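PDB 6HPG: outer envelope protein 64, mitochondrial, which probably serves as a chaperone receptor for Hsp90-dependent protein targeting to mitochondria, represented here by its TPR domain. Local coordinates for residues A15-K20 with R46-L51; E31-N36 with A40-N45; C54-A59 with G81-S86; H99-E104 with K108-A113. All coordinates share one frame; numbering follows the deposited sequence.

Contact 1: A15-K20 with R46-L51; sequences AAYKGK and RAAAFL
Tyr-17 brings the CD2-CE2 side of its ring up to the helix backbone at Ala-48 and Ala-49, and most of the contact is van der Waals. Its CE2 comes within 3.7 Å of CB of Ala-48, while CD2 lies 4.2 Å from CB of Ala-49; Ala-49 CA and Ala-48 O sit at the ring's edge, in its plane. With CG anti to the backbone N (chi1 -176°), the ring reaches out from helix 2-18 across to helix 40-52. Alanine suits both receiving positions, because a short methyl lets the ring approach the main chain itself. The two segments belong to TPR 1 and TPR 2 of the helical repeat array, whose concave groove takes peptides: Tyr-17 and Ala-48 both pack on an apolar side chain of a bound peptide. Trp-22 meets the Tyr-17 ring edge-to-face.

A water in the ring plane lies 2.8 Å from Tyr-17 OH, and this water donates a hydrogen bond to Ala-48 O at 2.8 Å. The same hydroxyl makes a weak bond to the peptide backbone. Just past Tyr-17 the helix ends in a Schellman motif with Lys-20 as C-prime residue, its N bonding Tyr-17 O at 3.0 Å.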
# COMPACT_ATOMS: atom_id res chain seq x y z
N ALA A 15 -15.07 -0.07 0.88
CA ALA A 15 -16.17 -0.96 0.53
C ALA A 15 -15.98 -1.51 -0.89
O ALA A 15 -16.18 -2.70 -1.12
CB ALA A 15 -17.53 -0.26 0.69
N ALA A 16 -15.57 -0.66 -1.84
CA ALA A 16 -15.32 -1.11 -3.20
C ALA A 16 -14.21 -2.16 -3.23
O ALA A 16 -14.31 -3.19 -3.92
CB ALA A 16 -14.97 0.07 -4.10
N TYR A 17 -13.14 -1.87 -2.48
CA TYR A 17 -12.02 -2.77 -2.40
C TYR A 17 -12.47 -4.09 -1.81
O TYR A 17 -12.11 -5.13 -2.35
CB TYR A 17 -10.86 -2.18 -1.57
CG TYR A 17 -9.61 -3.05 -1.51
CD1 TYR A 17 -9.47 -4.04 -0.55
CD2 TYR A 17 -8.55 -2.84 -2.41
CE1 TYR A 17 -8.33 -4.81 -0.48
CE2 TYR A 17 -7.42 -3.62 -2.37
CZ TYR A 17 -7.30 -4.61 -1.40
OH TYR A 17 -6.16 -5.38 -1.37
N LYS A 18 -13.23 -4.06 -0.71
CA LYS A 18 -13.66 -5.30 -0.08
C LYS A 18 -14.55 -6.14 -1.01
O LYS A 18 -14.57 -7.36 -0.92
CB LYS A 18 -14.36 -5.03 1.25
CG LYS A 18 -13.41 -4.56 2.32
CD LYS A 18 -14.15 -3.98 3.50
CE LYS A 18 -13.22 -3.14 4.34
NZ LYS A 18 -13.94 -2.68 5.55
N GLY A 19 -15.31 -5.50 -1.88
CA GLY A 19 -16.10 -6.22 -2.90
C GLY A 19 -15.37 -6.52 -4.19
O GLY A 19 -16.00 -6.83 -5.18
N LYS A 20 -14.05 -6.40 -4.21
CA LYS A 20 -13.23 -6.56 -5.44
C LYS A 20 -13.52 -5.59 -6.60
O LYS A 20 -13.17 -5.88 -7.73
CB LYS A 20 -13.28 -8.00 -5.98
CG LYS A 20 -13.38 -9.08 -4.93
CD LYS A 20 -12.21 -9.04 -3.96
CE LYS A 20 -12.38 -10.14 -2.93
NZ LYS A 20 -11.63 -9.83 -1.69
N ARG A 46 -4.84 3.20 -1.89
CA ARG A 46 -4.91 3.19 -3.34
C ARG A 46 -3.85 2.30 -3.95
O ARG A 46 -4.11 1.64 -4.96
CB ARG A 46 -4.81 4.60 -3.92
CG ARG A 46 -5.33 4.62 -5.35
CD ARG A 46 -5.46 6.01 -5.91
NE ARG A 46 -4.18 6.72 -5.89
CZ ARG A 46 -4.02 7.96 -6.38
NH1 ARG A 46 -5.01 8.62 -7.00
NH2 ARG A 46 -2.84 8.53 -6.28
N ALA A 47 -2.63 2.30 -3.37
CA ALA A 47 -1.65 1.30 -3.75
C ALA A 47 -2.19 -0.12 -3.76
O ALA A 47 -1.92 -0.89 -4.69
CB ALA A 47 -0.43 1.33 -2.86
N ALA A 48 -2.87 -0.49 -2.69
CA ALA A 48 -3.47 -1.83 -2.60
C ALA A 48 -4.41 -2.08 -3.77
O ALA A 48 -4.37 -3.12 -4.37
CB ALA A 48 -4.24 -1.98 -1.29
N ALA A 49 -5.30 -1.12 -4.08
CA ALA A 49 -6.19 -1.31 -5.27
C ALA A 49 -5.39 -1.46 -6.57
O ALA A 49 -5.70 -2.34 -7.39
CB ALA A 49 -7.20 -0.18 -5.39
N PHE A 50 -4.29 -0.70 -6.70
CA PHE A 50 -3.42 -0.80 -7.88
C PHE A 50 -2.69 -2.14 -8.02
O PHE A 50 -2.57 -2.68 -9.13
CB PHE A 50 -2.40 0.34 -7.95
CG PHE A 50 -2.93 1.66 -8.49
CD1 PHE A 50 -3.77 1.71 -9.63
CD2 PHE A 50 -2.53 2.86 -7.91
CE1 PHE A 50 -4.19 2.93 -10.13
CE2 PHE A 50 -2.99 4.09 -8.39
CZ PHE A 50 -3.80 4.12 -9.50
N LEU A 51 -2.17 -2.65 -6.91
CA LEU A 51 -1.59 -3.98 -6.89
C LEU A 51 -2.54 -5.04 -7.47
O LEU A 51 -2.15 -5.89 -8.24
CB LEU A 51 -1.27 -4.36 -5.46
CG LEU A 51 -0.00 -3.75 -4.87
CD1 LEU A 51 0.29 -4.37 -3.51
CD2 LEU A 51 1.17 -3.97 -5.78
O HOH W 1 -3.82 -5.43 -2.82

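Contact 2: E31-N36 with A40-N45; sequences EAIKLN and ATYYCN
The Tyr-43 ring carries Ile-33 CD1 over the centre of one face, 3.8 Å from the centroid and only 9° off the normal, a CH-pi contact. The Tyr-42 ring is met at its edge instead: Ala-32 O lies near its plane, 3.4 Å from CE2. The amide of Asn-36 stands steeply to this second ring, with ND2 3.8 Å from Tyr-42 OH; that hydroxyl is hydrogen-bonded to Ser-6 OG on helix 2-18.

Ile-33 serves both tyrosines because its two branches diverge. CG1, anti to the carbonyl carbon (chi1 -72°), slides alongside Tyr-42 and touches its CB at 3.5 Å before the extended chain sets CD1 over the Tyr-43 ring. The other branch, CG2, reaches the far end of the same ring, 3.5 Å from CZ. A beta-branched chain fits here, since one methyl alone could not follow the ring along its length. The end of helix 22-35 (31-35) and the start of helix 40-52 (40-45) run nearly antiparallel, at 155°, with axes 9.5 Å apart at closest approach; a short turn joins them, as where one TPR motif passes to the next. Ala-32, at a place where TPR sequences usually keep a small residue, puts CB 3.7 Å from Tyr-42 CD2.

Exchanging Tyr-43 for alanine would probably leave both Ile-33 methyls without their aromatic cover and open a gap toward helix 56-69, where the ring also packs on Ala-66 and Ile-69. Asn-36 suits the turn, its OD1 accepting a hydrogen bond from Ala-38 N.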
# COMPACT_ATOMS: atom_id res chain seq x y z
N GLU A 31 -10.40 10.51 -5.34
CA GLU A 31 -11.21 11.61 -4.85
C GLU A 31 -10.91 11.97 -3.39
O GLU A 31 -10.92 13.18 -3.05
CB GLU A 31 -12.68 11.30 -5.04
CG GLU A 31 -13.64 12.39 -4.61
CD GLU A 31 -13.62 13.62 -5.52
OE1 GLU A 31 -14.42 14.56 -5.28
OE2 GLU A 31 -12.86 13.63 -6.48
N ALA A 32 -10.75 10.93 -2.54
CA ALA A 32 -10.31 11.06 -1.17
C ALA A 32 -9.07 11.91 -1.11
O ALA A 32 -8.99 12.86 -0.33
CB ALA A 32 -10.04 9.69 -0.57
N ILE A 33 -8.12 11.58 -1.98
CA ILE A 33 -6.80 12.26 -2.01
C ILE A 33 -6.92 13.67 -2.58
O ILE A 33 -6.22 14.59 -2.11
CB ILE A 33 -5.80 11.40 -2.82
CG1 ILE A 33 -5.42 10.16 -2.00
CG2 ILE A 33 -4.57 12.15 -3.34
CD1 ILE A 33 -4.71 9.16 -2.88
N LYS A 34 -7.78 13.85 -3.59
CA LYS A 34 -8.01 15.21 -4.13
C LYS A 34 -8.62 16.14 -3.07
O LYS A 34 -8.30 17.33 -3.00
CB LYS A 34 -8.86 15.14 -5.41
CG LYS A 34 -9.15 16.51 -6.01
CD LYS A 34 -10.09 16.36 -7.17
CE LYS A 34 -10.06 17.55 -8.12
NZ LYS A 34 -9.48 17.13 -9.44
N LEU A 35 -9.47 15.61 -2.23
CA LEU A 35 -10.07 16.38 -1.15
C LEU A 35 -9.13 16.57 0.06
O LEU A 35 -9.18 17.61 0.72
CB LEU A 35 -11.36 15.71 -0.70
CG LEU A 35 -12.51 15.69 -1.71
CD1 LEU A 35 -13.53 14.66 -1.26
CD2 LEU A 35 -13.17 17.06 -1.85
N ASN A 36 -8.32 15.55 0.38
CA ASN A 36 -7.33 15.63 1.46
C ASN A 36 -6.06 14.88 1.02
O ASN A 36 -6.03 13.64 1.04
CB ASN A 36 -7.91 15.04 2.76
CG ASN A 36 -6.91 15.02 3.93
OD1 ASN A 36 -5.81 15.57 3.87
ND2 ASN A 36 -7.31 14.35 5.01
N ALA A 40 -1.64 9.60 4.61
CA ALA A 40 -0.83 8.50 4.12
C ALA A 40 -1.67 7.27 3.81
O ALA A 40 -1.39 6.56 2.84
CB ALA A 40 0.25 8.15 5.11
N THR A 41 -2.65 6.99 4.67
CA THR A 41 -3.56 5.83 4.51
C THR A 41 -4.37 5.89 3.17
O THR A 41 -4.62 4.87 2.53
CB THR A 41 -4.46 5.76 5.76
OG1 THR A 41 -3.61 5.66 6.89
CG2 THR A 41 -5.39 4.56 5.74
N TYR A 42 -4.70 7.09 2.70
CA TYR A 42 -5.49 7.19 1.46
C TYR A 42 -4.68 6.71 0.27
O TYR A 42 -5.16 5.91 -0.54
CB TYR A 42 -5.91 8.64 1.17
CG TYR A 42 -6.89 9.31 2.09
CD1 TYR A 42 -7.28 8.74 3.29
CD2 TYR A 42 -7.36 10.59 1.78
CE1 TYR A 42 -8.14 9.38 4.11
CE2 TYR A 42 -8.27 11.23 2.58
CZ TYR A 42 -8.63 10.66 3.77
OH TYR A 42 -9.50 11.31 4.60
N TYR A 43 -3.42 7.19 0.21
CA TYR A 43 -2.42 6.70 -0.74
C TYR A 43 -2.07 5.18 -0.61
O TYR A 43 -1.96 4.47 -1.61
CB TYR A 43 -1.12 7.54 -0.65
CG TYR A 43 -1.17 8.93 -1.35
CD1 TYR A 43 -0.88 9.05 -2.69
CD2 TYR A 43 -1.44 10.08 -0.64
CE1 TYR A 43 -0.89 10.30 -3.35
CE2 TYR A 43 -1.46 11.36 -1.28
CZ TYR A 43 -1.18 11.44 -2.64
OH TYR A 43 -1.20 12.64 -3.29
N CYS A 44 -1.88 4.72 0.62
CA CYS A 44 -1.55 3.32 0.87
C CYS A 44 -2.66 2.39 0.44
O CYS A 44 -2.40 1.32 -0.10
CB CYS A 44 -1.28 3.08 2.33
SG CYS A 44 -0.09 1.73 2.53
N ASN A 45 -3.90 2.79 0.75
CA ASN A 45 -5.05 2.06 0.28
C ASN A 45 -5.10 2.07 -1.26
O ASN A 45 -5.37 1.05 -1.89
CB ASN A 45 -6.35 2.63 0.87
CG ASN A 45 -6.53 2.30 2.33
OD1 ASN A 45 -5.75 1.53 2.93
ND2 ASN A 45 -7.54 2.87 2.93

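Contact 3: C54-A59 with G81-S86; sequences CCFQQA and GTARES
Ser-86, whose side chain lies against the Phe-56 ring, gives its backbone N-H to Thr-82 O at 3.0 Å, the regular bond of helix 74-86. Its OG stands 3.1 Å from that same Thr-82 O, turned back along its own helix, and also passes 3.5 Å from Phe-56 CE1. The serine CB is the group that covers the ring: it sits over the centre, 3.8 Å from the Phe-56 centroid and 13° off the normal, in a CH-pi contact. Cys-54 CA lies above the opposite face, toward the rim, so the phenyl lies between the turn that precedes its helix and the neighbouring helix 74-86. Serine, with a single CB and a small hydroxyl, is small enough to lie this close over the ring.

Phe-56 opens helix 56-69. Before it, Cys-54 ends the preceding helix in a Schellman motif, with the positive phi that this requires (63°), and Cys-55 occupies the N-cap position, its O accepting a bond from Ala-59 N at 3.0 Å. The contact thus joins TPR 2 to TPR 3 where adjacent helical hairpins stack in the superhelix. Ala-59 stands where the TPR pattern usually has a small residue; its CB faces that of Ala-83 at 4.5 Å. Ala-83 CB also lies 4.0 Å from Phe-56 CD1 and 3.7 Å from Phe-56 O, closeness that suits a lone methyl.

Replacing Phe-56 by alanine is likely to strip Ser-86 CB of its aromatic partner and to open a gap beside Leu-51 and Leu-87, both of which the ring also touches.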
# COMPACT_ATOMS: atom_id res chain seq x y z
N CYS A 54 -2.60 -5.08 -11.22
CA CYS A 54 -1.24 -5.15 -11.75
C CYS A 54 -0.70 -3.81 -12.19
O CYS A 54 0.20 -3.77 -13.04
CB CYS A 54 -1.13 -6.19 -12.86
SG CYS A 54 -1.73 -7.78 -12.28
N CYS A 55 -1.20 -2.72 -11.60
CA CYS A 55 -0.60 -1.40 -11.85
C CYS A 55 0.54 -1.15 -10.87
O CYS A 55 0.43 -0.30 -9.97
CB CYS A 55 -1.65 -0.30 -11.77
SG CYS A 55 -2.91 -0.52 -13.02
N PHE A 56 1.64 -1.88 -11.04
CA PHE A 56 2.75 -1.87 -10.05
C PHE A 56 3.50 -0.56 -9.94
O PHE A 56 3.89 -0.18 -8.81
CB PHE A 56 3.72 -3.01 -10.37
CG PHE A 56 3.05 -4.35 -10.31
CD1 PHE A 56 2.52 -4.81 -9.12
CD2 PHE A 56 2.87 -5.11 -11.46
CE1 PHE A 56 1.86 -6.05 -9.04
CE2 PHE A 56 2.19 -6.34 -11.39
CZ PHE A 56 1.70 -6.81 -10.18
N GLN A 57 3.68 0.17 -11.05
CA GLN A 57 4.42 1.47 -10.95
C GLN A 57 3.63 2.51 -10.18
O GLN A 57 4.18 3.31 -9.40
CB GLN A 57 4.76 2.04 -12.33
CG GLN A 57 6.16 1.68 -12.81
CD GLN A 57 6.43 2.09 -14.25
OE1 GLN A 57 5.67 2.87 -14.85
NE2 GLN A 57 7.52 1.56 -14.82
N GLN A 58 2.32 2.51 -10.44
CA GLN A 58 1.41 3.42 -9.76
C GLN A 58 1.30 3.03 -8.30
O GLN A 58 1.16 3.90 -7.45
CB GLN A 58 0.02 3.44 -10.44
CG GLN A 58 0.09 3.94 -11.88
CD GLN A 58 -1.28 3.89 -12.54
OE1 GLN A 58 -1.62 2.92 -13.24
NE2 GLN A 58 -2.08 4.89 -12.27
N ALA A 59 1.34 1.73 -8.01
CA ALA A 59 1.32 1.29 -6.60
C ALA A 59 2.56 1.80 -5.85
O ALA A 59 2.45 2.32 -4.74
CB ALA A 59 1.22 -0.23 -6.51
N GLY A 81 7.24 -3.15 -1.50
CA GLY A 81 7.95 -4.42 -1.56
C GLY A 81 7.36 -5.43 -2.51
O GLY A 81 8.09 -6.04 -3.31
N THR A 82 6.04 -5.60 -2.43
CA THR A 82 5.33 -6.54 -3.30
C THR A 82 5.41 -6.12 -4.76
O THR A 82 5.56 -6.98 -5.61
CB THR A 82 3.86 -6.70 -2.87
OG1 THR A 82 3.83 -7.04 -1.48
CG2 THR A 82 3.14 -7.78 -3.67
N ALA A 83 5.31 -4.82 -5.04
CA ALA A 83 5.28 -4.33 -6.42
C ALA A 83 6.66 -4.51 -7.01
O ALA A 83 6.82 -4.88 -8.18
CB ALA A 83 4.85 -2.85 -6.50
N ARG A 84 7.68 -4.24 -6.20
CA ARG A 84 9.03 -4.46 -6.61
C ARG A 84 9.33 -5.94 -6.88
O ARG A 84 9.89 -6.25 -7.91
CB ARG A 84 9.98 -3.91 -5.57
CG ARG A 84 10.07 -2.41 -5.69
CD ARG A 84 10.75 -1.86 -4.46
NE ARG A 84 10.98 -0.44 -4.62
CZ ARG A 84 11.66 0.30 -3.75
NH1 ARG A 84 12.19 -0.23 -2.62
NH2 ARG A 84 11.82 1.58 -4.02
N GLU A 85 8.94 -6.83 -5.99
CA GLU A 85 9.16 -8.26 -6.22
C GLU A 85 8.44 -8.74 -7.50
O GLU A 85 8.96 -9.62 -8.21
CB GLU A 85 8.71 -9.06 -5.03
CG GLU A 85 8.90 -10.53 -5.20
CD GLU A 85 8.51 -11.30 -3.98
OE1 GLU A 85 8.81 -12.52 -3.94
OE2 GLU A 85 7.91 -10.71 -3.05
N SER A 86 7.27 -8.15 -7.77
CA SER A 86 6.52 -8.40 -9.00
C SER A 86 7.26 -7.89 -10.22
O SER A 86 7.21 -8.52 -11.27
CB SER A 86 5.15 -7.74 -8.94
OG SER A 86 4.31 -8.39 -8.02

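Contact 4: H99-E104 with K108-A113; sequences HALVLE and KTAKVA
Ala-110 is the first residue along 108-113 to touch 99-104. Its CB pushes against Leu-101 CG at 3.5 Å, tighter than usual for two carbons, and the two leucine methyls, CD1 and CD2, flank it, each 3.8 Å from Ala-110 CB. The same methyl faces Ala-100 CB at 4.3 Å. Alanine suits the place because the leucine fork closes right down on it. Leu-101 leaves with CG anti to the carbonyl carbon (chi1 -71°), which carries the fork over to the second helix. In the turn between the helices, Asn-107 OD1 accepts a hydrogen bond from Ala-110 N; Asn-107 ND2 hydrogen-bonds Glu-104 OE1, while Glu-104 OE2 bonds a polar side chain of the bound peptide.

The pair joins the end of TPR 3 to helix 108-118, an additional helix of the kind that commonly covers the last repeat in TPR domains; the axes of 99-103 and 108-113 approach to 9.1 Å at 146°, roughly antiparallel, with Leu-78 of helix 74-86 touching both alanines.

Next comes Lys-111, which crosses Leu-101 at about a right angle. The aliphatic start of its chain does the touching, CG lying 3.7 Å from Leu-101 CD2, before a bend at chi3 (-99°) turns the amine end; a long chain thus gives apolar cover at the contact's border.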
# COMPACT_ATOMS: atom_id res chain seq x y z
N HIS A 99 12.66 -3.16 6.08
CA HIS A 99 12.24 -2.00 6.82
C HIS A 99 10.87 -2.13 7.51
O HIS A 99 10.68 -1.56 8.60
CB HIS A 99 12.25 -0.74 5.97
CG HIS A 99 12.30 0.49 6.80
ND1 HIS A 99 13.42 0.82 7.56
CD2 HIS A 99 11.38 1.44 7.06
CE1 HIS A 99 13.19 1.94 8.21
NE2 HIS A 99 11.97 2.34 7.93
N ALA A 100 9.95 -2.85 6.88
CA ALA A 100 8.67 -3.12 7.51
C ALA A 100 8.87 -3.85 8.83
O ALA A 100 8.09 -3.65 9.76
CB ALA A 100 7.81 -3.98 6.61
N LEU A 101 9.87 -4.75 8.86
CA LEU A 101 10.19 -5.53 10.08
C LEU A 101 10.90 -4.71 11.14
O LEU A 101 10.81 -5.02 12.34
CB LEU A 101 10.99 -6.79 9.74
CG LEU A 101 10.21 -7.89 9.02
CD1 LEU A 101 11.12 -8.89 8.36
CD2 LEU A 101 9.21 -8.62 9.92
N VAL A 102 11.58 -3.66 10.71
CA VAL A 102 12.12 -2.63 11.61
C VAL A 102 10.98 -1.94 12.34
O VAL A 102 11.07 -1.76 13.54
CB VAL A 102 13.06 -1.61 10.88
CG1 VAL A 102 13.39 -0.38 11.72
CG2 VAL A 102 14.32 -2.30 10.47
N LEU A 103 9.94 -1.55 11.60
CA LEU A 103 8.74 -0.90 12.16
C LEU A 103 7.80 -1.91 12.89
O LEU A 103 7.18 -1.58 13.89
CB LEU A 103 7.94 -0.18 11.06
CG LEU A 103 8.74 0.85 10.25
CD1 LEU A 103 7.98 1.31 9.02
CD2 LEU A 103 9.13 2.03 11.12
N GLU A 104 7.68 -3.12 12.38
CA GLU A 104 6.73 -4.06 12.95
C GLU A 104 7.38 -5.42 12.99
O GLU A 104 7.24 -6.21 12.07
CB GLU A 104 5.42 -4.07 12.14
CG GLU A 104 4.28 -4.89 12.73
CD GLU A 104 3.00 -4.81 11.89
OE1 GLU A 104 2.51 -5.86 11.43
OE2 GLU A 104 2.48 -3.69 11.69
N LYS A 108 4.12 -10.87 9.71
CA LYS A 108 4.22 -12.18 9.09
C LYS A 108 4.51 -12.07 7.59
O LYS A 108 5.19 -12.92 7.05
CB LYS A 108 2.97 -13.03 9.37
CG LYS A 108 3.24 -14.36 10.07
CD LYS A 108 3.92 -15.41 9.17
CE LYS A 108 5.36 -15.73 9.58
NZ LYS A 108 6.12 -16.42 8.50
N THR A 109 4.04 -11.00 6.94
CA THR A 109 4.10 -10.91 5.50
C THR A 109 5.47 -10.61 5.06
O THR A 109 5.92 -11.16 4.07
CB THR A 109 3.16 -9.84 4.96
OG1 THR A 109 1.84 -10.39 5.00
CG2 THR A 109 3.48 -9.38 3.51
N ALA A 110 6.12 -9.69 5.77
CA ALA A 110 7.53 -9.42 5.54
C ALA A 110 8.45 -10.64 5.78
O ALA A 110 9.37 -10.85 5.02
CB ALA A 110 7.97 -8.24 6.38
N LYS A 111 8.21 -11.42 6.83
CA LYS A 111 9.04 -12.63 7.10
C LYS A 111 8.91 -13.72 6.04
O LYS A 111 9.90 -14.29 5.62
CB LYS A 111 8.75 -13.20 8.48
CG LYS A 111 9.26 -12.29 9.58
CD LYS A 111 9.27 -12.92 10.97
CE LYS A 111 8.06 -12.53 11.80
NZ LYS A 111 8.35 -12.70 13.25
N VAL A 112 7.68 -14.00 5.59
CA VAL A 112 7.44 -14.93 4.47
C VAL A 112 8.17 -14.41 3.25
O VAL A 112 8.88 -15.17 2.60
CB VAL A 112 5.91 -15.15 4.19
CG1 VAL A 112 5.65 -15.87 2.86
CG2 VAL A 112 5.24 -15.91 5.31
N ALA A 113 8.04 -13.11 2.96
CA ALA A 113 8.68 -12.51 1.79
C ALA A 113 10.21 -12.59 1.82
O ALA A 113 10.81 -12.81 0.79
CB ALA A 113 8.28 -11.04 1.63

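From the N terminus, helix 2-18 leads into contact 1, which closes across helix 22-35 onto helix 40-52. Contact 2 is nested inside that loop, its segments separated by three residues; both join TPR 1 to TPR 2, share helix 40-52 and touch where Arg-46 packs on Ile-33. Contact 3 opens only after contact 1 has closed and ties TPR 2 to TPR 3; the two meet closely, Leu-51 lying on Phe-56. Contact 4 comes last in series, joining TPR 3 to the final helix, about 17 Å from contact 3 between centres and without touching it. None of the loops cross: apart from the nesting, the chain builds its array strictly in sequence.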